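Local coordinates for protein endolysin B (Mycobacterium phage D29, PDB 3HC7) that cleaves the ester link between mycolic acids and the arabinogalactan–peptidoglycan layer of the mycobacterial cell wall, helping the phage lyse its host, at residues A85-L97 against L144-F156. Sequence-based numbering, arbitrary orientation.
Sequences AIVVGQVLKHHIL and LEDRLENLEQYGF
Helix 83-96 runs alongside the loop 144-156, irregular but for a 3-10 stretch at 151-153, the backbones lying 6.5 Å apart between the CA atoms of Lys93 and Leu148 and 9.2 Å between those of Leu97 and Tyr154. The contact illustrates how a loop can be fastened to a helix by a polar cluster set among apolar contacts. Lys93 reaches across fully extended, with CG opposite the backbone N (chi1 -175°), so that NZ arrives between two acceptors. Lys93 NZ gives a hydrogen bond of 2.8 Å to Arg147 O and forms a salt bridge with Asp146, meeting OD1 on its anti side and well out of the carboxylate plane. The second oxygen, OD2, takes a hydrogen bond from Gln90 NE2, though its modelled position is less certain. Closer to the helix backbone, at the root of the lysine, Leu148 CD2 lies 3.9 Å from Lys93 CB and also packs against Gly89 O. Farther along, Leu97 sets CD2 over one face of the Tyr154 ring, 3.9 Å from its centroid, a CH-pi contact; the same methyl touches the edge of Phe156 at CE2. Leu92 CD1 approaches Phe156 CZ obliquely, at 3.9 Å. Inward, Leu92 and Leu148 rest on strand 110-116 of the parallel sheet, as expected for an alpha/beta hydrolase, while Ile86, one turn beyond the active-site Ser82, joins Leu144 against Met188 of helix 179-189.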
loop_
_atom_site.group_PDB
_atom_site.type_symbol
_atom_site.label_atom_id
_atom_site.label_comp_id
_atom_site.label_asym_id
_atom_site.label_seq_id
_atom_site.Cartn_x
_atom_site.Cartn_y
_atom_site.Cartn_z
ATOM N N ALA A 85 1.535 -1.061 -0.198
ATOM C CA ALA A 85 0.223 -1.280 -0.806
ATOM C C ALA A 85 -0.202 -0.048 -1.590
ATOM O O ALA A 85 -0.831 -0.160 -2.641
ATOM C CB ALA A 85 -0.808 -1.611 0.253
ATOM N N ILE A 86 0.128 1.132 -1.077
ATOM C CA ILE A 86 -0.135 2.357 -1.833
ATOM C C ILE A 86 0.635 2.344 -3.160
ATOM O O ILE A 86 0.073 2.671 -4.211
ATOM C CB ILE A 86 0.247 3.635 -1.055
ATOM C CG1 ILE A 86 -0.434 3.685 0.314
ATOM C CG2 ILE A 86 -0.126 4.891 -1.856
ATOM C CD1 ILE A 86 0.053 4.869 1.183
ATOM N N VAL A 87 1.917 1.975 -3.110
ATOM C CA VAL A 87 2.728 1.920 -4.324
ATOM C C VAL A 87 2.090 0.995 -5.359
ATOM O O VAL A 87 1.877 1.393 -6.504
ATOM C CB VAL A 87 4.186 1.469 -4.047
ATOM C CG1 VAL A 87 4.930 1.184 -5.375
ATOM C CG2 VAL A 87 4.927 2.514 -3.217
ATOM N N VAL A 88 1.784 -0.237 -4.959
ATOM C CA VAL A 88 1.180 -1.203 -5.884
ATOM C C VAL A 88 -0.189 -0.712 -6.360
ATOM O O VAL A 88 -0.544 -0.869 -7.531
ATOM C CB VAL A 88 1.032 -2.606 -5.249
ATOM C CG1 VAL A 88 0.244 -3.542 -6.173
ATOM C CG2 VAL A 88 2.401 -3.210 -4.933
ATOM N N GLY A 89 -0.954 -0.124 -5.445
ATOM C CA GLY A 89 -2.278 0.387 -5.760
ATOM C C GLY A 89 -2.243 1.537 -6.760
ATOM O O GLY A 89 -3.082 1.613 -7.654
ATOM N N GLN A 90 -1.261 2.423 -6.624
ATOM C CA GLN A 90 -1.130 3.540 -7.549
ATOM C C GLN A 90 -0.778 3.051 -8.934
ATOM O O GLN A 90 -1.326 3.534 -9.928
ATOM C CB GLN A 90 -0.074 4.523 -7.065
ATOM C CG GLN A 90 -0.555 5.389 -5.928
ATOM C CD GLN A 90 -1.536 6.440 -6.386
ATOM O OE1 GLN A 90 -1.260 7.189 -7.318
ATOM N NE2 GLN A 90 -2.683 6.516 -5.720
ATOM N N VAL A 91 0.145 2.092 -8.996
ATOM C CA VAL A 91 0.577 1.540 -10.267
ATOM C C VAL A 91 -0.596 0.861 -10.954
ATOM O O VAL A 91 -0.839 1.092 -12.128
ATOM C CB VAL A 91 1.777 0.574 -10.104
ATOM C CG1 VAL A 91 1.966 -0.266 -11.354
ATOM C CG2 VAL A 91 3.037 1.359 -9.810
ATOM N N LEU A 92 -1.342 0.049 -10.208
ATOM C CA LEU A 92 -2.506 -0.635 -10.753
ATOM C C LEU A 92 -3.546 0.355 -11.259
ATOM O O LEU A 92 -3.903 0.346 -12.437
ATOM C CB LEU A 92 -3.137 -1.547 -9.699
ATOM C CG LEU A 92 -4.399 -2.341 -10.068
ATOM C CD1 LEU A 92 -4.248 -3.113 -11.380
ATOM C CD2 LEU A 92 -4.746 -3.304 -8.951
ATOM N N LYS A 93 -4.046 1.199 -10.362
ATOM C CA LYS A 93 -5.146 2.102 -10.701
ATOM C C LYS A 93 -4.816 3.088 -11.819
ATOM O O LYS A 93 -5.631 3.320 -12.716
ATOM C CB LYS A 93 -5.620 2.879 -9.474
ATOM C CG LYS A 93 -6.848 3.740 -9.750
ATOM C CD LYS A 93 -7.351 4.462 -8.506
ATOM C CE LYS A 93 -8.442 5.468 -8.866
ATOM N NZ LYS A 93 -9.098 6.041 -7.659
ATOM N N HIS A 94 -3.623 3.667 -11.773
ATOM C CA HIS A 94 -3.323 4.781 -12.661
ATOM C C HIS A 94 -2.310 4.494 -13.747
ATOM O O HIS A 94 -2.031 5.377 -14.548
ATOM C CB HIS A 94 -2.860 6.004 -11.861
ATOM C CG HIS A 94 -3.911 6.559 -10.959
ATOM N ND1 HIS A 94 -3.728 6.692 -9.597
ATOM C CD2 HIS A 94 -5.165 7.002 -11.217
ATOM C CE1 HIS A 94 -4.823 7.199 -9.059
ATOM N NE2 HIS A 94 -5.711 7.395 -10.020
ATOM N N HIS A 95 -1.748 3.283 -13.776
ATOM C CA HIS A 95 -0.750 2.964 -14.795
ATOM C C HIS A 95 -1.030 1.672 -15.556
ATOM O O HIS A 95 -0.654 1.545 -16.719
ATOM C CB HIS A 95 0.669 2.999 -14.215
ATOM C CG HIS A 95 1.066 4.352 -13.708
ATOM N ND1 HIS A 95 0.934 4.718 -12.387
ATOM C CD2 HIS A 95 1.566 5.437 -14.348
ATOM C CE1 HIS A 95 1.346 5.965 -12.229
ATOM N NE2 HIS A 95 1.735 6.424 -13.403
ATOM N N ILE A 96 -1.730 0.740 -14.923
ATOM C CA ILE A 96 -2.121 -0.492 -15.602
ATOM C C ILE A 96 -3.549 -0.441 -16.141
ATOM O O ILE A 96 -3.785 -0.749 -17.310
ATOM C CB ILE A 96 -1.961 -1.724 -14.687
ATOM C CG1 ILE A 96 -0.515 -1.825 -14.190
ATOM C CG2 ILE A 96 -2.363 -2.996 -15.422
ATOM C CD1 ILE A 96 -0.262 -2.973 -13.206
ATOM N N LEU A 97 -4.501 -0.052 -15.299
ATOM C CA LEU A 97 -5.906 -0.031 -15.714
ATOM C C LEU A 97 -6.290 0.982 -16.807
ATOM O O LEU A 97 -7.081 0.662 -17.689
ATOM C CB LEU A 97 -6.834 0.132 -14.508
ATOM C CG LEU A 97 -6.746 -0.978 -13.463
ATOM C CD1 LEU A 97 -7.773 -0.759 -12.382
ATOM C CD2 LEU A 97 -6.951 -2.339 -14.119
ATOM N N LEU A 144 -7.425 6.756 2.111
ATOM C CA LEU A 144 -7.095 7.660 0.995
ATOM C C LEU A 144 -8.267 7.883 0.040
ATOM O O LEU A 144 -8.981 6.949 -0.282
ATOM C CB LEU A 144 -5.895 7.137 0.209
ATOM C CG LEU A 144 -4.537 7.144 0.907
ATOM C CD1 LEU A 144 -3.514 6.432 0.046
ATOM C CD2 LEU A 144 -4.073 8.569 1.204
ATOM N N GLU A 145 -8.450 9.120 -0.417
ATOM C CA GLU A 145 -9.562 9.464 -1.313
ATOM C C GLU A 145 -9.371 8.891 -2.720
ATOM O O GLU A 145 -10.333 8.632 -3.433
ATOM C CB GLU A 145 -9.739 10.984 -1.394
ATOM C CG GLU A 145 -10.088 11.661 -0.076
ATOM C CD GLU A 145 -9.646 13.120 -0.031
ATOM O OE1 GLU A 145 -8.446 13.387 -0.263
ATOM O OE2 GLU A 145 -10.495 14.000 0.244
ATOM N N ASP A 146 -8.116 8.728 -3.120
ATOM C CA ASP A 146 -7.765 8.067 -4.369
ATOM C C ASP A 146 -7.586 6.578 -4.075
ATOM O O ASP A 146 -6.475 6.110 -3.849
ATOM C CB ASP A 146 -6.458 8.661 -4.903
ATOM C CG ASP A 146 -6.068 8.112 -6.262
ATOM O OD1 ASP A 146 -6.967 7.837 -7.085
ATOM O OD2 ASP A 146 -4.852 7.987 -6.518
ATOM N N ARG A 147 -8.685 5.842 -4.047
ATOM C CA ARG A 147 -8.637 4.438 -3.658
ATOM C C ARG A 147 -9.091 3.543 -4.808
ATOM O O ARG A 147 -9.627 4.017 -5.819
ATOM C CB ARG A 147 -9.495 4.187 -2.410
ATOM C CG ARG A 147 -10.986 4.426 -2.619
ATOM C CD ARG A 147 -11.809 4.045 -1.387
ATOM N NE ARG A 147 -11.467 4.858 -0.218
ATOM C CZ ARG A 147 -11.990 6.056 0.038
ATOM N NH1 ARG A 147 -12.885 6.572 -0.795
ATOM N NH2 ARG A 147 -11.621 6.738 1.123
ATOM N N LEU A 148 -8.866 2.244 -4.651
ATOM C CA LEU A 148 -9.198 1.298 -5.705
ATOM C C LEU A 148 -10.709 1.164 -5.841
ATOM O O LEU A 148 -11.447 1.344 -4.871
ATOM C CB LEU A 148 -8.540 -0.056 -5.425
ATOM C CG LEU A 148 -7.009 0.020 -5.414
ATOM C CD1 LEU A 148 -6.394 -1.182 -4.738
ATOM C CD2 LEU A 148 -6.464 0.189 -6.828
ATOM N N GLU A 149 -11.168 0.875 -7.053
ATOM C CA GLU A 149 -12.592 0.694 -7.301
ATOM C C GLU A 149 -12.847 -0.386 -8.356
ATOM O O GLU A 149 -12.006 -0.629 -9.217
ATOM C CB GLU A 149 -13.240 2.020 -7.708
ATOM C CG GLU A 149 -12.403 2.868 -8.648
ATOM C CD GLU A 149 -13.110 4.146 -9.074
ATOM O OE1 GLU A 149 -12.502 4.949 -9.822
ATOM O OE2 GLU A 149 -14.271 4.348 -8.660
ATOM N N ASN A 150 -14.000 -1.041 -8.258
ATOM C CA ASN A 150 -14.452 -1.975 -9.289
ATOM C C ASN A 150 -13.444 -3.063 -9.613
ATOM O O ASN A 150 -13.339 -3.489 -10.757
ATOM C CB ASN A 150 -14.781 -1.212 -10.569
ATOM C CG ASN A 150 -15.756 -0.088 -10.333
ATOM O OD1 ASN A 150 -15.698 0.955 -10.992
ATOM N ND2 ASN A 150 -16.663 -0.288 -9.384
ATOM N N LEU A 151 -12.702 -3.511 -8.607
ATOM C CA LEU A 151 -11.659 -4.498 -8.831
ATOM C C LEU A 151 -12.267 -5.785 -9.367
ATOM O O LEU A 151 -11.701 -6.429 -10.244
ATOM C CB LEU A 151 -10.877 -4.772 -7.543
ATOM C CG LEU A 151 -9.948 -3.650 -7.061
ATOM C CD1 LEU A 151 -9.298 -4.011 -5.734
ATOM C CD2 LEU A 151 -8.890 -3.336 -8.110
ATOM N N GLU A 152 -13.435 -6.136 -8.845
ATOM C CA GLU A 152 -14.107 -7.378 -9.213
ATOM C C GLU A 152 -14.485 -7.414 -10.692
ATOM O O GLU A 152 -14.928 -8.444 -11.197
ATOM C CB GLU A 152 -15.355 -7.589 -8.345
ATOM C CG GLU A 152 -16.487 -6.591 -8.604
ATOM C CD GLU A 152 -16.242 -5.224 -7.975
ATOM O OE1 GLU A 152 -15.455 -5.140 -7.010
ATOM O OE2 GLU A 152 -16.848 -4.237 -8.446
ATOM N N GLN A 153 -14.300 -6.295 -11.383
ATOM C CA GLN A 153 -14.698 -6.197 -12.782
ATOM C C GLN A 153 -13.603 -6.615 -13.762
ATOM O O GLN A 153 -13.837 -6.679 -14.967
ATOM C CB GLN A 153 -15.214 -4.788 -13.095
ATOM C CG GLN A 153 -16.744 -4.660 -13.169
ATOM C CD GLN A 153 -17.491 -5.360 -12.032
ATOM O OE1 GLN A 153 -17.120 -6.451 -11.598
ATOM N NE2 GLN A 153 -18.566 -4.736 -11.564
ATOM N N TYR A 154 -12.421 -6.926 -13.241
ATOM C CA TYR A 154 -11.288 -7.295 -14.089
ATOM C C TYR A 154 -10.918 -8.780 -14.036
ATOM O O TYR A 154 -11.378 -9.521 -13.164
ATOM C CB TYR A 154 -10.076 -6.435 -13.750
ATOM C CG TYR A 154 -10.350 -4.957 -13.885
ATOM C CD1 TYR A 154 -10.088 -4.296 -15.072
ATOM C CD2 TYR A 154 -10.873 -4.223 -12.827
ATOM C CE1 TYR A 154 -10.333 -2.947 -15.205
ATOM C CE2 TYR A 154 -11.124 -2.863 -12.951
ATOM C CZ TYR A 154 -10.849 -2.234 -14.146
ATOM O OH TYR A 154 -11.087 -0.889 -14.303
ATOM N N GLY A 155 -10.078 -9.201 -14.979
ATOM C CA GLY A 155 -9.686 -10.596 -15.104
ATOM C C GLY A 155 -8.700 -11.077 -14.056
ATOM O O GLY A 155 -8.695 -12.259 -13.713
ATOM N N PHE A 156 -7.880 -10.177 -13.525
ATOM C CA PHE A 156 -6.903 -10.559 -12.532
ATOM C C PHE A 156 -7.599 -10.827 -11.221
ATOM O O PHE A 156 -8.725 -10.444 -11.031
ATOM C CB PHE A 156 -5.789 -9.517 -12.374
ATOM C CG PHE A 156 -6.289 -8.148 -12.092
ATOM C CD1 PHE A 156 -6.711 -7.801 -10.852
ATOM C CD2 PHE A 156 -6.386 -7.220 -13.087
ATOM C CE1 PHE A 156 -7.185 -6.551 -10.598
ATOM C CE2 PHE A 156 -6.866 -5.983 -12.829
ATOM C CZ PHE A 156 -7.260 -5.654 -11.588
#